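Local coordinates for protein Dye-decolorizing peroxidase (Irpex lacteus, PDB 7D8M) that probably acts as a heme peroxidase, using heme b to reduce hydrogen peroxide while oxidising dyes and other substrates, at residues D172-P177 and H332-A336; K315-L321 and F386-K390; Q377-N383 and L398-Q404. All coordinates share one frame; numbering follows the deposited sequence.

Contact 1 (D172-P177 and H332-A336); sequences DGISNP and HAIRA. With HEM (protoporphyrin IX containing Fe), chain B; OXY (oxygen molecule), chain C.
Asn-176 faces Ile-334 with CA atoms 5.3 Å apart, where the loop 172-177 runs obliquely against the start of strand 334-340, their end-to-end directions 141° apart. Arg-335 takes part in all three direct hydrogen bonds between the two segments. Its chain turns at CD (chi3 -60°), which lays the guanidinium flat over the heme, with HEM C4D 3.3 Å from the plane under its centre, while its N-H groups stay available at the edge. There NH1 meets Asp-172 OD1 at 3.0 Å in a salt bridge; the carboxylate and guanidinium are nearly coplanar, and OD1 uses its syn lone pair. On the next nitrogen, NH2 gives one hydrogen bond to Ser-175 O at 2.9 Å and another to the propionate oxygen HEM O2A at 2.7 Å. A water accepts from Arg-335 NE and also lies beside Asn-176 OD1 and Ala-333 O. The amide oxygen of Asn-176 serves the strand too, taking Arg-335 N at 2.8 Å from above its carbonyl plane. Farther along, the Pro-177 ring packs its CG against Ile-334 CG1 at 3.5 Å, two rigid or branched apolar groups closing the end away from the heme. Gly-173 suits its position because its phi is positive, and its N joins Arg-335 in donating to Asp-172 OD1. This Asp-Gly pair ends the GXXDG signature of DyP-type peroxidases. Ser-175 OG binds the second propionate through HEM O2D at 2.6 Å, and the amides of Ile-174 and Ser-175 both donate to O2A. A dioxygen molecule, probably from the crystallisation liquor, lies beside Asp-172 and Arg-335 on the heme face opposite the axial ligand His-312. The chemistry thus implies a distal pocket in which one arginine, probably offsetting propionate charge, fixes the aspartate side chain relative to the heme.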
# COMPACT_ATOMS: atom_id res chain seq x y z
N ASP A 172 -2.52 2.33 -11.23
CA ASP A 172 -1.89 1.90 -10.00
C ASP A 172 -1.63 0.40 -10.09
O ASP A 172 -2.05 -0.27 -11.04
CB ASP A 172 -2.77 2.24 -8.79
CG ASP A 172 -1.99 2.33 -7.50
OD1 ASP A 172 -0.84 1.83 -7.46
OD2 ASP A 172 -2.53 2.89 -6.52
N GLY A 173 -0.93 -0.12 -9.09
CA GLY A 173 -0.60 -1.53 -9.10
C GLY A 173 0.36 -1.94 -10.19
O GLY A 173 0.27 -3.06 -10.69
N ILE A 174 1.28 -1.06 -10.59
CA ILE A 174 2.25 -1.39 -11.63
C ILE A 174 3.48 -2.07 -11.04
O ILE A 174 3.85 -3.17 -11.46
CB ILE A 174 2.64 -0.14 -12.43
CG1 ILE A 174 1.42 0.45 -13.14
CG2 ILE A 174 3.74 -0.48 -13.43
CD1 ILE A 174 1.63 1.88 -13.65
N SER A 175 4.13 -1.42 -10.06
CA SER A 175 5.44 -1.86 -9.57
C SER A 175 5.30 -2.48 -8.18
O SER A 175 4.96 -1.78 -7.21
CB SER A 175 6.41 -0.68 -9.53
OG SER A 175 7.70 -1.11 -9.13
N ASN A 176 5.57 -3.77 -8.08
CA ASN A 176 5.64 -4.48 -6.80
C ASN A 176 6.77 -5.49 -6.87
O ASN A 176 7.00 -6.08 -7.94
CB ASN A 176 4.34 -5.21 -6.46
CG ASN A 176 3.28 -4.29 -5.96
OD1 ASN A 176 3.39 -3.71 -4.88
ND2 ASN A 176 2.23 -4.13 -6.76
N PRO A 177 7.45 -5.75 -5.76
CA PRO A 177 8.52 -6.75 -5.78
C PRO A 177 7.95 -8.15 -5.94
O PRO A 177 6.78 -8.41 -5.64
CB PRO A 177 9.17 -6.59 -4.40
CG PRO A 177 8.01 -6.19 -3.52
CD PRO A 177 7.20 -5.24 -4.40
N HIS A 332 11.79 -2.80 0.05
CA HIS A 332 10.68 -3.10 -0.85
C HIS A 332 9.53 -3.74 -0.09
O HIS A 332 9.73 -4.40 0.94
CB HIS A 332 11.16 -4.00 -1.98
CG HIS A 332 12.15 -3.34 -2.89
ND1 HIS A 332 11.80 -2.84 -4.13
CD2 HIS A 332 13.47 -3.07 -2.73
CE1 HIS A 332 12.87 -2.29 -4.69
NE2 HIS A 332 13.89 -2.42 -3.86
N ALA A 333 8.31 -3.53 -0.59
CA ALA A 333 7.11 -4.09 0.02
C ALA A 333 6.02 -4.14 -1.03
O ALA A 333 6.07 -3.42 -2.03
CB ALA A 333 6.66 -3.27 1.23
N ILE A 334 5.02 -5.00 -0.80
CA ILE A 334 3.97 -5.25 -1.78
C ILE A 334 2.71 -4.50 -1.39
O ILE A 334 2.19 -4.68 -0.28
CB ILE A 334 3.68 -6.76 -1.91
CG1 ILE A 334 4.88 -7.49 -2.51
CG2 ILE A 334 2.42 -6.98 -2.74
CD1 ILE A 334 4.75 -9.01 -2.44
N ARG A 335 2.19 -3.69 -2.31
CA ARG A 335 0.92 -2.99 -2.10
C ARG A 335 -0.22 -3.80 -2.71
O ARG A 335 -0.10 -4.34 -3.81
CB ARG A 335 0.98 -1.59 -2.72
CG ARG A 335 2.02 -0.66 -2.06
CD ARG A 335 2.34 0.57 -2.93
NE ARG A 335 2.89 0.17 -4.21
CZ ARG A 335 2.36 0.51 -5.38
NH1 ARG A 335 1.27 1.26 -5.41
NH2 ARG A 335 2.90 0.08 -6.51
N ALA A 336 -1.34 -3.89 -1.97
CA ALA A 336 -2.49 -4.69 -2.39
C ALA A 336 -3.80 -4.00 -2.08
O ALA A 336 -4.84 -4.65 -1.92
CB ALA A 336 -2.46 -6.08 -1.72
CHA HEM B . 3.46 3.75 -6.44
CHB HEM B . -0.52 6.45 -5.81
CHC HEM B . -0.06 5.93 -1.00
CHD HEM B . 4.18 3.67 -1.63
C1A HEM B . 2.34 4.50 -6.70
C2A HEM B . 1.79 4.80 -8.01
C3A HEM B . 0.68 5.54 -7.83
C4A HEM B . 0.50 5.73 -6.40
CMA HEM B . -0.26 6.11 -8.90
CAA HEM B . 2.40 4.33 -9.36
CBA HEM B . 1.84 2.96 -9.74
CGA HEM B . 2.81 1.84 -9.42
O1A HEM B . 4.04 2.05 -9.57
O2A HEM B . 2.36 0.73 -9.04
C1B HEM B . -0.75 6.50 -4.46
C2B HEM B . -1.91 7.11 -3.84
C3B HEM B . -1.78 6.97 -2.51
C4B HEM B . -0.54 6.27 -2.25
CMB HEM B . -3.05 7.80 -4.65
CAB HEM B . -2.73 7.40 -1.37
CBB HEM B . -4.03 7.67 -1.56
C1C HEM B . 1.16 5.34 -0.73
C2C HEM B . 1.76 5.14 0.58
C3C HEM B . 2.94 4.50 0.40
C4C HEM B . 3.12 4.31 -1.03
CMC HEM B . 1.09 5.58 1.90
CAC HEM B . 4.00 4.06 1.44
CBC HEM B . 4.13 4.64 2.65
C1D HEM B . 4.29 3.39 -2.98
C2D HEM B . 5.25 2.49 -3.61
C3D HEM B . 5.05 2.52 -4.93
C4D HEM B . 3.96 3.44 -5.19
CMD HEM B . 6.33 1.65 -2.90
CAD HEM B . 5.85 1.73 -5.98
CBD HEM B . 7.06 2.57 -6.40
CGD HEM B . 7.96 1.82 -7.36
O1D HEM B . 8.47 2.46 -8.32
O2D HEM B . 8.18 0.59 -7.17
NA HEM B . 1.53 5.09 -5.75
NB HEM B . 0.07 6.00 -3.46
NC HEM B . 2.02 4.83 -1.68
ND HEM B . 3.50 3.94 -3.97
FE HEM B . 1.85 5.11 -3.70
O1 OXY C . -1.47 1.53 -3.56
O2 OXY C . -1.17 2.59 -4.11
O HOH W 1 5.10 -1.73 -4.10

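Contact 2 (K315-L321 and F386-K390); sequences KTNPRDL and FPFSK. With HEM (protoporphyrin IX containing Fe), chain B.
Lys-315 NZ is gripped by backbone carbonyls, donating to Phe-386 O at 2.6 Å and also to Trp-380 O and Gly-397 O. A flexible lysine suits this task: its chain, bent at CG and CD, slides past the Phe-386 ring in the opposite direction and carries the ammonium to a cluster of oxygens that would probably stabilise its charge. The residue sits at the end of helix 312-316, which bears the axial heme ligand His-312. An inverse gamma turn centred on Pro-318 then leads into helix 319-323, where this proline occupies the N-cap position. Its CG meets the edge of the Phe-386 ring, 3.6 Å from CZ, and the two side chains cross at about a right angle. Phe-386 precedes a cis peptide bond to Pro-387, whose CB lies over the centre of the phenyl face; aromatic-proline pairs are well suited to such a cis step. Leu-321 completes the apolar cluster by placing CD1 3.7 Å from Phe-386 CZ. The same methyl makes a CH-pi contact over the face of Phe-388, 4.2 Å from the ring centroid and 22° off its normal. Charge closes the far end: Lys-390 NZ donates to Asp-320 OD2 at 2.6 Å in a salt bridge, meeting this oxygen nearly along its C-O bond. Both partners have further mates, Arg-314 for Asp-320 and Leu-300 O for Lys-390. On the other side of the turn the heme is held: Asn-317 ND2 donates to HEM O2D almost straight (172°), and Arg-319 NH2 binds HEM O1D, so both oxygens of one propionate are engaged. The turn thereby joins heme and loop. Buried where the end of helix 312-316 meets this loop, Lys-315 O finds no polar partner and lies 3.7 Å from Phe-386 CE2.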
# COMPACT_ATOMS: atom_id res chain seq x y z
N LYS A 315 10.63 8.66 -4.43
CA LYS A 315 10.80 8.73 -2.98
C LYS A 315 10.62 7.35 -2.34
O LYS A 315 11.42 6.94 -1.49
CB LYS A 315 9.82 9.74 -2.39
CG LYS A 315 10.27 11.20 -2.46
CD LYS A 315 11.18 11.56 -1.27
CE LYS A 315 10.84 12.92 -0.69
NZ LYS A 315 11.76 13.28 0.44
N THR A 316 9.57 6.63 -2.73
CA THR A 316 9.23 5.38 -2.05
C THR A 316 9.98 4.17 -2.58
O THR A 316 10.01 3.13 -1.92
CB THR A 316 7.73 5.09 -2.16
OG1 THR A 316 7.37 4.99 -3.54
CG2 THR A 316 6.93 6.18 -1.48
N ASN A 317 10.56 4.27 -3.78
CA ASN A 317 11.46 3.25 -4.31
C ASN A 317 12.58 3.99 -5.02
O ASN A 317 12.54 4.20 -6.24
CB ASN A 317 10.74 2.28 -5.25
CG ASN A 317 11.67 1.23 -5.86
OD1 ASN A 317 12.86 1.18 -5.53
ND2 ASN A 317 11.13 0.39 -6.74
N PRO A 318 13.60 4.42 -4.28
CA PRO A 318 14.76 5.11 -4.88
C PRO A 318 15.66 4.11 -5.60
O PRO A 318 16.73 3.71 -5.12
CB PRO A 318 15.43 5.75 -3.66
CG PRO A 318 15.06 4.88 -2.51
CD PRO A 318 13.73 4.28 -2.82
N ARG A 319 15.21 3.70 -6.79
CA ARG A 319 15.91 2.68 -7.55
C ARG A 319 17.36 3.06 -7.81
O ARG A 319 18.23 2.18 -7.85
CB ARG A 319 15.20 2.42 -8.89
CG ARG A 319 13.73 2.08 -8.77
CD ARG A 319 13.04 2.10 -10.12
NE ARG A 319 11.61 1.84 -9.99
CZ ARG A 319 10.86 1.24 -10.91
NH1 ARG A 319 11.40 0.84 -12.05
NH2 ARG A 319 9.57 1.05 -10.68
N ASP A 320 17.65 4.35 -7.97
CA ASP A 320 19.00 4.75 -8.34
C ASP A 320 19.96 4.63 -7.15
O ASP A 320 21.11 4.21 -7.31
CB ASP A 320 19.00 6.18 -8.90
CG ASP A 320 18.43 7.20 -7.93
OD1 ASP A 320 17.56 6.83 -7.09
OD2 ASP A 320 18.83 8.38 -8.02
N LEU A 321 19.49 4.97 -5.95
CA LEU A 321 20.32 4.81 -4.76
C LEU A 321 20.66 3.34 -4.54
O LEU A 321 21.82 2.99 -4.29
CB LEU A 321 19.62 5.39 -3.53
CG LEU A 321 19.18 6.85 -3.51
CD1 LEU A 321 19.03 7.28 -2.07
CD2 LEU A 321 20.13 7.79 -4.27
N PHE A 386 15.68 13.69 2.01
CA PHE A 386 15.79 12.47 1.22
C PHE A 386 15.28 12.71 -0.19
O PHE A 386 14.21 13.31 -0.37
CB PHE A 386 14.99 11.30 1.84
CG PHE A 386 15.25 10.00 1.13
CD1 PHE A 386 16.38 9.24 1.44
CD2 PHE A 386 14.42 9.59 0.10
CE1 PHE A 386 16.65 8.06 0.76
CE2 PHE A 386 14.68 8.41 -0.58
CZ PHE A 386 15.80 7.64 -0.25
N PRO A 387 15.98 12.22 -1.22
CA PRO A 387 17.16 11.34 -1.17
C PRO A 387 18.48 12.04 -0.85
O PRO A 387 18.73 13.18 -1.28
CB PRO A 387 17.22 10.75 -2.58
CG PRO A 387 16.67 11.86 -3.45
CD PRO A 387 15.55 12.47 -2.61
N PHE A 388 19.30 11.35 -0.06
CA PHE A 388 20.69 11.73 0.10
C PHE A 388 21.48 11.33 -1.15
O PHE A 388 20.98 10.60 -2.02
CB PHE A 388 21.29 11.09 1.35
CG PHE A 388 21.39 9.59 1.28
CD1 PHE A 388 22.55 8.98 0.82
CD2 PHE A 388 20.32 8.79 1.65
CE1 PHE A 388 22.65 7.61 0.73
CE2 PHE A 388 20.41 7.40 1.57
CZ PHE A 388 21.57 6.81 1.11
N SER A 389 22.73 11.79 -1.21
CA SER A 389 23.74 11.59 -2.26
C SER A 389 23.56 12.54 -3.44
O SER A 389 24.29 12.40 -4.43
CB SER A 389 23.77 10.16 -2.82
OG SER A 389 22.63 9.88 -3.62
N LYS A 390 22.63 13.49 -3.38
CA LYS A 390 22.47 14.41 -4.49
C LYS A 390 23.37 15.63 -4.26
O LYS A 390 24.06 15.73 -3.24
CB LYS A 390 21.00 14.80 -4.66
CG LYS A 390 20.05 13.60 -4.70
CD LYS A 390 20.53 12.58 -5.72
CE LYS A 390 19.48 11.53 -6.00
NZ LYS A 390 19.89 10.58 -7.06
CHA HEM B . 3.46 3.75 -6.44
CHB HEM B . -0.52 6.45 -5.81
CHC HEM B . -0.06 5.93 -1.00
CHD HEM B . 4.18 3.67 -1.63
C1A HEM B . 2.34 4.50 -6.70
C2A HEM B . 1.79 4.80 -8.01
C3A HEM B . 0.68 5.54 -7.83
C4A HEM B . 0.50 5.73 -6.40
CMA HEM B . -0.26 6.11 -8.90
CAA HEM B . 2.40 4.33 -9.36
CBA HEM B . 1.84 2.96 -9.74
CGA HEM B . 2.81 1.84 -9.42
O1A HEM B . 4.04 2.05 -9.57
O2A HEM B . 2.36 0.73 -9.04
C1B HEM B . -0.75 6.50 -4.46
C2B HEM B . -1.91 7.11 -3.84
C3B HEM B . -1.78 6.97 -2.51
C4B HEM B . -0.54 6.27 -2.25
CMB HEM B . -3.05 7.80 -4.65
CAB HEM B . -2.73 7.40 -1.37
CBB HEM B . -4.03 7.67 -1.56
C1C HEM B . 1.16 5.34 -0.73
C2C HEM B . 1.76 5.14 0.58
C3C HEM B . 2.94 4.50 0.40
C4C HEM B . 3.12 4.31 -1.03
CMC HEM B . 1.09 5.58 1.90
CAC HEM B . 4.00 4.06 1.44
CBC HEM B . 4.13 4.64 2.65
C1D HEM B . 4.29 3.39 -2.98
C2D HEM B . 5.25 2.49 -3.61
C3D HEM B . 5.05 2.52 -4.93
C4D HEM B . 3.96 3.44 -5.19
CMD HEM B . 6.33 1.65 -2.90
CAD HEM B . 5.85 1.73 -5.98
CBD HEM B . 7.06 2.57 -6.40
CGD HEM B . 7.96 1.82 -7.36
O1D HEM B . 8.47 2.46 -8.32
O2D HEM B . 8.18 0.59 -7.17
NA HEM B . 1.53 5.09 -5.75
NB HEM B . 0.07 6.00 -3.46
NC HEM B . 2.02 4.83 -1.68
ND HEM B . 3.50 3.94 -3.97
FE HEM B . 1.85 5.11 -3.70

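Contact 3 (Q377-N383 and L398-Q404); sequences QQAWANN and LDPVIGQ. With HEM (protoporphyrin IX containing Fe), chain B.
Ala-381 forms the tight part of the contact, its CB lying 3.6 Å from both Ile-402 CD1 and Asp-399 CB. A small residue suits this end of helix 373-381, for the loop comes close enough that Asp-399 N reaches Ala-381 O at 2.9 Å on a lone pair. Gly-403 fits likewise, since a CB there would strike Asp-399 O. Ile-402 turns CG2 to the heme, 3.5 Å from HEM CHC. By contrast, the partly exposed side, at Asn-382 and Gln-404, is held by polar bonds. Asn-382 OD1 accepts Gln-404 N and Gln-377 NE2 from opposite faces of its amide plane. Gln-377, folded back at CG (chi2 71°), sends NE2 also to Ile-402 O at 3.1 Å. With a leucine in its place, Ile-402 O would probably lose this donor, and Asn-382 OD1 would keep Gln-404 N on one face but lose its mate on the other. Asp-399 OD1 accepts Val-401 N in an Asx turn and Ile-402 N as well, completing an Asx motif, while OD2 takes the ND1 hydrogen bond of the axial ligand His-312. This chemistry implies a fixed proximal carboxylate, likely to orient the imidazole and strengthen its donation to iron.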
# COMPACT_ATOMS: atom_id res chain seq x y z
N GLN A 377 7.24 5.89 4.32
CA GLN A 377 6.51 7.06 4.78
C GLN A 377 7.42 8.02 5.55
O GLN A 377 7.58 9.18 5.17
CB GLN A 377 5.31 6.63 5.63
CG GLN A 377 4.42 7.79 6.06
CD GLN A 377 3.63 8.37 4.91
OE1 GLN A 377 2.74 7.71 4.35
NE2 GLN A 377 3.93 9.62 4.55
N GLN A 378 8.04 7.54 6.63
CA GLN A 378 8.73 8.45 7.55
C GLN A 378 10.14 8.81 7.06
O GLN A 378 10.50 9.98 7.04
CB GLN A 378 8.81 7.85 8.95
CG GLN A 378 9.66 8.73 9.90
CD GLN A 378 9.83 8.12 11.28
OE1 GLN A 378 10.10 6.92 11.42
NE2 GLN A 378 9.68 8.95 12.31
N ALA A 379 10.96 7.81 6.73
CA ALA A 379 12.35 8.09 6.39
C ALA A 379 12.51 8.73 5.01
O ALA A 379 13.54 9.35 4.75
CB ALA A 379 13.19 6.82 6.45
N TRP A 380 11.51 8.58 4.14
CA TRP A 380 11.66 8.97 2.74
C TRP A 380 10.63 10.02 2.35
O TRP A 380 11.01 11.16 2.07
CB TRP A 380 11.57 7.72 1.86
CG TRP A 380 12.77 6.84 1.98
CD1 TRP A 380 13.94 7.13 2.63
CD2 TRP A 380 12.94 5.54 1.42
NE1 TRP A 380 14.82 6.08 2.51
CE2 TRP A 380 14.23 5.09 1.77
CE3 TRP A 380 12.12 4.70 0.65
CZ2 TRP A 380 14.73 3.85 1.38
CZ3 TRP A 380 12.61 3.46 0.26
CH2 TRP A 380 13.91 3.06 0.62
N ALA A 381 9.35 9.68 2.35
CA ALA A 381 8.31 10.61 1.91
C ALA A 381 8.28 11.87 2.77
O ALA A 381 8.19 12.99 2.25
CB ALA A 381 6.95 9.92 1.93
N ASN A 382 8.33 11.70 4.10
CA ASN A 382 8.22 12.82 5.03
C ASN A 382 9.56 13.50 5.30
O ASN A 382 9.61 14.45 6.09
CB ASN A 382 7.65 12.36 6.38
CG ASN A 382 6.25 11.80 6.28
OD1 ASN A 382 5.61 11.87 5.23
ND2 ASN A 382 5.77 11.26 7.39
N ASN A 383 10.64 13.03 4.69
CA ASN A 383 11.97 13.51 5.01
C ASN A 383 12.40 14.55 3.99
O ASN A 383 12.63 14.19 2.83
CB ASN A 383 12.94 12.33 5.02
CG ASN A 383 14.31 12.70 5.54
OD1 ASN A 383 14.67 13.87 5.64
ND2 ASN A 383 15.10 11.68 5.86
N LEU A 398 9.40 17.38 0.63
CA LEU A 398 8.53 16.24 0.89
C LEU A 398 8.03 15.60 -0.40
O LEU A 398 7.97 16.24 -1.46
CB LEU A 398 7.33 16.66 1.74
CG LEU A 398 7.58 17.29 3.11
CD1 LEU A 398 6.30 17.27 3.94
CD2 LEU A 398 8.73 16.60 3.83
N ASP A 399 7.67 14.32 -0.29
CA ASP A 399 6.86 13.68 -1.30
C ASP A 399 5.60 14.52 -1.53
O ASP A 399 4.89 14.83 -0.56
CB ASP A 399 6.52 12.27 -0.82
CG ASP A 399 5.72 11.44 -1.83
OD1 ASP A 399 4.73 11.94 -2.40
OD2 ASP A 399 6.08 10.26 -2.03
N PRO A 400 5.33 14.97 -2.75
CA PRO A 400 4.19 15.87 -2.97
C PRO A 400 2.85 15.15 -3.00
O PRO A 400 1.81 15.81 -3.04
CB PRO A 400 4.52 16.52 -4.32
CG PRO A 400 5.29 15.45 -5.03
CD PRO A 400 6.13 14.80 -3.98
N VAL A 401 2.85 13.82 -2.95
CA VAL A 401 1.60 13.06 -2.89
C VAL A 401 1.31 12.71 -1.44
O VAL A 401 0.34 13.20 -0.86
CB VAL A 401 1.69 11.81 -3.80
CG1 VAL A 401 0.38 10.97 -3.77
CG2 VAL A 401 2.02 12.23 -5.23
N ILE A 402 2.18 11.92 -0.80
CA ILE A 402 1.92 11.39 0.53
C ILE A 402 2.72 12.07 1.63
O ILE A 402 2.50 11.74 2.81
CB ILE A 402 2.15 9.87 0.58
CG1 ILE A 402 3.61 9.53 0.26
CG2 ILE A 402 1.16 9.16 -0.35
CD1 ILE A 402 4.07 8.15 0.78
N GLY A 403 3.63 12.99 1.32
CA GLY A 403 4.48 13.55 2.36
C GLY A 403 3.67 14.34 3.38
O GLY A 403 2.76 15.10 3.03
N GLN A 404 3.98 14.15 4.66
CA GLN A 404 3.32 14.88 5.73
C GLN A 404 4.33 15.19 6.83
O GLN A 404 5.50 14.84 6.74
CB GLN A 404 2.18 14.10 6.41
CG GLN A 404 1.46 13.04 5.64
CD GLN A 404 0.36 12.42 6.50
OE1 GLN A 404 -0.82 12.76 6.37
NE2 GLN A 404 0.75 11.52 7.40
CHA HEM B . 3.46 3.75 -6.44
CHB HEM B . -0.52 6.45 -5.81
CHC HEM B . -0.06 5.93 -1.00
CHD HEM B . 4.18 3.67 -1.63
C1A HEM B . 2.34 4.50 -6.70
C2A HEM B . 1.79 4.80 -8.01
C3A HEM B . 0.68 5.54 -7.83
C4A HEM B . 0.50 5.73 -6.40
CMA HEM B . -0.26 6.11 -8.90
CAA HEM B . 2.40 4.33 -9.36
CBA HEM B . 1.84 2.96 -9.74
CGA HEM B . 2.81 1.84 -9.42
O1A HEM B . 4.04 2.05 -9.57
O2A HEM B . 2.36 0.73 -9.04
C1B HEM B . -0.75 6.50 -4.46
C2B HEM B . -1.91 7.11 -3.84
C3B HEM B . -1.78 6.97 -2.51
C4B HEM B . -0.54 6.27 -2.25
CMB HEM B . -3.05 7.80 -4.65
CAB HEM B . -2.73 7.40 -1.37
CBB HEM B . -4.03 7.67 -1.56
C1C HEM B . 1.16 5.34 -0.73
C2C HEM B . 1.76 5.14 0.58
C3C HEM B . 2.94 4.50 0.40
C4C HEM B . 3.12 4.31 -1.03
CMC HEM B . 1.09 5.58 1.90
CAC HEM B . 4.00 4.06 1.44
CBC HEM B . 4.13 4.64 2.65
C1D HEM B . 4.29 3.39 -2.98
C2D HEM B . 5.25 2.49 -3.61
C3D HEM B . 5.05 2.52 -4.93
C4D HEM B . 3.96 3.44 -5.19
CMD HEM B . 6.33 1.65 -2.90
CAD HEM B . 5.85 1.73 -5.98
CBD HEM B . 7.06 2.57 -6.40
CGD HEM B . 7.96 1.82 -7.36
O1D HEM B . 8.47 2.46 -8.32
O2D HEM B . 8.18 0.59 -7.17
NA HEM B . 1.53 5.09 -5.75
NB HEM B . 0.07 6.00 -3.46
NC HEM B . 2.02 4.83 -1.68
ND HEM B . 3.50 3.94 -3.97
FE HEM B . 1.85 5.11 -3.70

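From the N terminus, the chain leaves the first half of the fold and reaches 172-177, which contact 1 joins to strand 334-340 after a loop of 154 residues. Within that loop lies 315-321, whose partner 386-390 comes only after strand 334-340, so contacts 1 and 2 cross. Contact 3 starts at 377-383, inside the 64-residue span of contact 2, and closes a 14-residue loop beyond it, so these two cross as well. Contacts 1 and 3 follow in series without touching. Contact 2 bridges them: Arg-319 lies against Ser-175, and Pro-318 against Trp-380. All three reach the heme, tying its distal loop and strand to the proximal helices.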